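Local structure of pyruvate kinase (Pyrobaculum aerophilum, 3QTG) at residues 249-255 with 283-289. The protein catalyses the last step of glycolysis, the transfer of a phosphoryl group from phosphoenolpyruvate to ADP that yields pyruvate and ATP. Sequence-based numbering, arbitrary orientation.
Sequences YVVVARG and PIAVATQ
Tyr249 lays one face of its ring over Pro283, whose CB stands 3.6 Å from the ring centroid in a CH-pi contact, while Ala285 CB meets the ring edge at CE2, 3.6 Å away. Its hydroxyl is hydrogen-bonded to Ser318 OG and Ile414 O. With an alanine in place of Tyr249, Pro283 CB and the Ala285 methyl would probably lose their aromatic cover, and Ser318 its phenolic partner. Strand 249-253 pairs in parallel with strand 284-287, Val250 and Val252 bonding through N-H and C=O; Val252 N points almost straight at Ala285 O (2.8 Å, 174° at the hydrogen). Ile284 CD1 bridges Val250 CG1 and Val252 CG2 on the side covered by helix 266-279, whereas Val251 CG1 packs on Ala287 CB (3.8 Å) inside the barrel. Arg254 N donates to Ala287 O; its extended side chain passes Val286 CG1 and bonds weakly through NH1 to Gln289 O, while NH2 forms a salt bridge with Asp307. Thr288 OG1, set between its backbone N and carbonyl carbon (chi1 80°), donates to Ala287 O and accepts from Gly255 N (2.7 Å). Adjacent sixth and seventh TIM-barrel strands thus bring together, at their C-terminal ends, Gly255 and Thr288, probable substrate-binding residues of pyruvate kinase.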
ATOM      1  N   TYR A 249      12.106 -29.802   3.540  1.00 37.06           N
ATOM      2  CA  TYR A 249      11.888 -29.279   4.884  1.00 35.49           C
ATOM      3  C   TYR A 249      13.245 -28.742   5.336  1.00 35.06           C
ATOM      4  O   TYR A 249      14.272 -29.366   5.067  1.00 35.17           O
ATOM      5  CB  TYR A 249      11.443 -30.410   5.805  1.00 35.13           C
ATOM      6  CG  TYR A 249      10.570 -29.996   6.971  1.00 35.13           C
ATOM      7  CD1 TYR A 249       9.222 -30.383   7.019  1.00 35.43           C
ATOM      8  CD2 TYR A 249      11.076 -29.233   8.035  1.00 33.59           C
ATOM      9  CE1 TYR A 249       8.391 -30.006   8.077  1.00 34.55           C
ATOM     10  CE2 TYR A 249      10.238 -28.859   9.116  1.00 32.67           C
ATOM     11  CZ  TYR A 249       8.907 -29.252   9.116  1.00 34.07           C
ATOM     12  OH  TYR A 249       8.076 -28.915  10.155  1.00 36.10           O
ATOM     13  N   VAL A 250      13.250 -27.585   5.993  1.00 34.03           N
ATOM     14  CA  VAL A 250      14.480 -26.958   6.453  1.00 33.33           C
ATOM     15  C   VAL A 250      14.484 -26.997   7.971  1.00 33.42           C
ATOM     16  O   VAL A 250      13.426 -26.879   8.591  1.00 33.88           O
ATOM     17  CB  VAL A 250      14.646 -25.484   5.931  1.00 33.85           C
ATOM     18  CG1 VAL A 250      15.969 -24.861   6.436  1.00 31.38           C
ATOM     19  CG2 VAL A 250      14.580 -25.430   4.387  1.00 32.85           C
ATOM     20  N   VAL A 251      15.668 -27.206   8.555  1.00 33.42           N
ATOM     21  CA  VAL A 251      15.865 -27.294  10.011  1.00 33.23           C
ATOM     22  C   VAL A 251      17.022 -26.389  10.458  1.00 33.50           C
ATOM     23  O   VAL A 251      18.142 -26.520   9.956  1.00 34.30           O
ATOM     24  CB  VAL A 251      16.140 -28.755  10.444  1.00 33.47           C
ATOM     25  CG1 VAL A 251      16.095 -28.907  11.970  1.00 34.05           C
ATOM     26  CG2 VAL A 251      15.132 -29.703   9.808  1.00 32.78           C
ATOM     27  N   VAL A 252      16.739 -25.444  11.358  1.00 32.55           N
ATOM     28  CA  VAL A 252      17.779 -24.672  12.040  1.00 32.49           C
ATOM     29  C   VAL A 252      18.304 -25.523  13.219  1.00 33.09           C
ATOM     30  O   VAL A 252      17.610 -25.733  14.222  1.00 32.56           O
ATOM     31  CB  VAL A 252      17.260 -23.281  12.555  1.00 32.22           C
ATOM     32  CG1 VAL A 252      18.377 -22.481  13.269  1.00 31.38           C
ATOM     33  CG2 VAL A 252      16.667 -22.465  11.431  1.00 29.78           C
ATOM     34  N   ALA A 253      19.512 -26.056  13.054  1.00 33.85           N
ATOM     35  CA  ALA A 253      20.129 -26.913  14.076  1.00 34.61           C
ATOM     36  C   ALA A 253      21.012 -26.009  14.918  1.00 34.52           C
ATOM     37  O   ALA A 253      22.175 -25.761  14.584  1.00 33.58           O
ATOM     38  CB  ALA A 253      20.931 -28.087  13.428  1.00 34.04           C
ATOM     39  N   ARG A 254      20.410 -25.476  15.986  1.00 35.85           N
ATOM     40  CA  ARG A 254      21.007 -24.437  16.837  1.00 37.20           C
ATOM     41  C   ARG A 254      22.293 -24.864  17.521  1.00 38.26           C
ATOM     42  O   ARG A 254      23.272 -24.114  17.523  1.00 38.14           O
ATOM     43  CB  ARG A 254      20.034 -24.024  17.931  1.00 37.33           C
ATOM     44  CG  ARG A 254      18.861 -23.172  17.488  1.00 38.57           C
ATOM     45  CD  ARG A 254      18.035 -22.928  18.718  1.00 38.37           C
ATOM     46  NE  ARG A 254      17.362 -21.665  18.633  1.00 42.59           N
ATOM     47  CZ  ARG A 254      16.756 -21.087  19.657  1.00 42.52           C
ATOM     48  NH1 ARG A 254      16.758 -21.676  20.846  1.00 42.07           N
ATOM     49  NH2 ARG A 254      16.148 -19.933  19.477  1.00 41.53           N
ATOM     50  N   GLY A 255      22.276 -26.047  18.139  1.00 39.01           N
ATOM     51  CA  GLY A 255      23.466 -26.570  18.810  1.00 40.62           C
ATOM     52  C   GLY A 255      24.661 -26.579  17.869  1.00 41.90           C
ATOM     53  O   GLY A 255      25.706 -26.019  18.177  1.00 43.09           O
ATOM     54  N   PRO A 283       8.598 -25.794   4.422  1.00 32.68           N
ATOM     55  CA  PRO A 283       8.371 -25.888   5.854  1.00 32.61           C
ATOM     56  C   PRO A 283       9.708 -25.739   6.625  1.00 32.75           C
ATOM     57  O   PRO A 283      10.764 -26.156   6.123  1.00 32.82           O
ATOM     58  CB  PRO A 283       7.795 -27.304   6.032  1.00 32.48           C
ATOM     59  CG  PRO A 283       7.286 -27.695   4.679  1.00 32.69           C
ATOM     60  CD  PRO A 283       8.210 -27.027   3.709  1.00 32.95           C
ATOM     61  N   ILE A 284       9.653 -25.123   7.807  1.00 32.27           N
ATOM     62  CA  ILE A 284      10.845 -24.739   8.566  1.00 31.69           C
ATOM     63  C   ILE A 284      10.719 -25.188  10.038  1.00 32.29           C
ATOM     64  O   ILE A 284       9.685 -24.995  10.683  1.00 32.13           O
ATOM     65  CB  ILE A 284      11.132 -23.199   8.443  1.00 32.04           C
ATOM     66  CG1 ILE A 284      12.217 -22.715   9.418  1.00 30.23           C
ATOM     67  CG2 ILE A 284       9.839 -22.356   8.559  1.00 32.49           C
ATOM     68  CD1 ILE A 284      13.652 -22.911   8.919  1.00 27.31           C
ATOM     69  N   ALA A 285      11.776 -25.803  10.550  1.00 32.17           N
ATOM     70  CA  ALA A 285      11.854 -26.177  11.958  1.00 32.47           C
ATOM     71  C   ALA A 285      13.014 -25.477  12.657  1.00 32.59           C
ATOM     72  O   ALA A 285      14.003 -25.088  12.033  1.00 32.08           O
ATOM     73  CB  ALA A 285      11.999 -27.709  12.094  1.00 32.05           C
ATOM     74  N   VAL A 286      12.860 -25.278  13.958  1.00 33.99           N
ATOM     75  CA  VAL A 286      13.983 -24.907  14.810  1.00 34.68           C
ATOM     76  C   VAL A 286      14.186 -26.045  15.821  1.00 35.97           C
ATOM     77  O   VAL A 286      13.241 -26.466  16.488  1.00 36.46           O
ATOM     78  CB  VAL A 286      13.801 -23.527  15.478  1.00 34.89           C
ATOM     79  CG1 VAL A 286      14.925 -23.251  16.465  1.00 33.00           C
ATOM     80  CG2 VAL A 286      13.781 -22.393  14.406  1.00 34.74           C
ATOM     81  N   ALA A 287      15.417 -26.551  15.879  1.00 36.66           N
ATOM     82  CA  ALA A 287      15.797 -27.725  16.674  1.00 37.76           C
ATOM     83  C   ALA A 287      16.915 -27.403  17.672  1.00 38.46           C
ATOM     84  O   ALA A 287      17.815 -26.621  17.358  1.00 38.33           O
ATOM     85  CB  ALA A 287      16.269 -28.853  15.731  1.00 36.54           C
ATOM     86  N   THR A 288      16.857 -28.056  18.841  1.00 40.15           N
ATOM     87  CA  THR A 288      17.912 -28.080  19.883  1.00 41.09           C
ATOM     88  C   THR A 288      17.948 -26.784  20.684  1.00 42.29           C
ATOM     89  O   THR A 288      17.675 -25.705  20.133  1.00 42.32           O
ATOM     90  CB  THR A 288      19.342 -28.384  19.326  1.00 41.06           C
ATOM     91  OG1 THR A 288      19.903 -27.201  18.752  1.00 43.91           O
ATOM     92  CG2 THR A 288      19.337 -29.481  18.291  1.00 40.92           C
ATOM     93  N   GLN A 289      18.278 -26.883  21.977  1.00 43.11           N
ATOM     94  CA  GLN A 289      18.471 -25.702  22.817  1.00 43.76           C
ATOM     95  C   GLN A 289      17.199 -24.858  22.920  1.00 43.45           C
ATOM     96  O   GLN A 289      17.248 -23.613  22.819  1.00 42.39           O
ATOM     97  CB  GLN A 289      19.595 -24.811  22.254  1.00 44.51           C
ATOM     98  CG  GLN A 289      20.931 -25.498  22.026  1.00 48.63           C
ATOM     99  CD  GLN A 289      21.805 -25.469  23.241  1.00 54.15           C
ATOM    100  OE1 GLN A 289      21.700 -24.563  24.085  1.00 57.71           O
ATOM    101  NE2 GLN A 289      22.689 -26.461  23.351  1.00 56.70           N
TER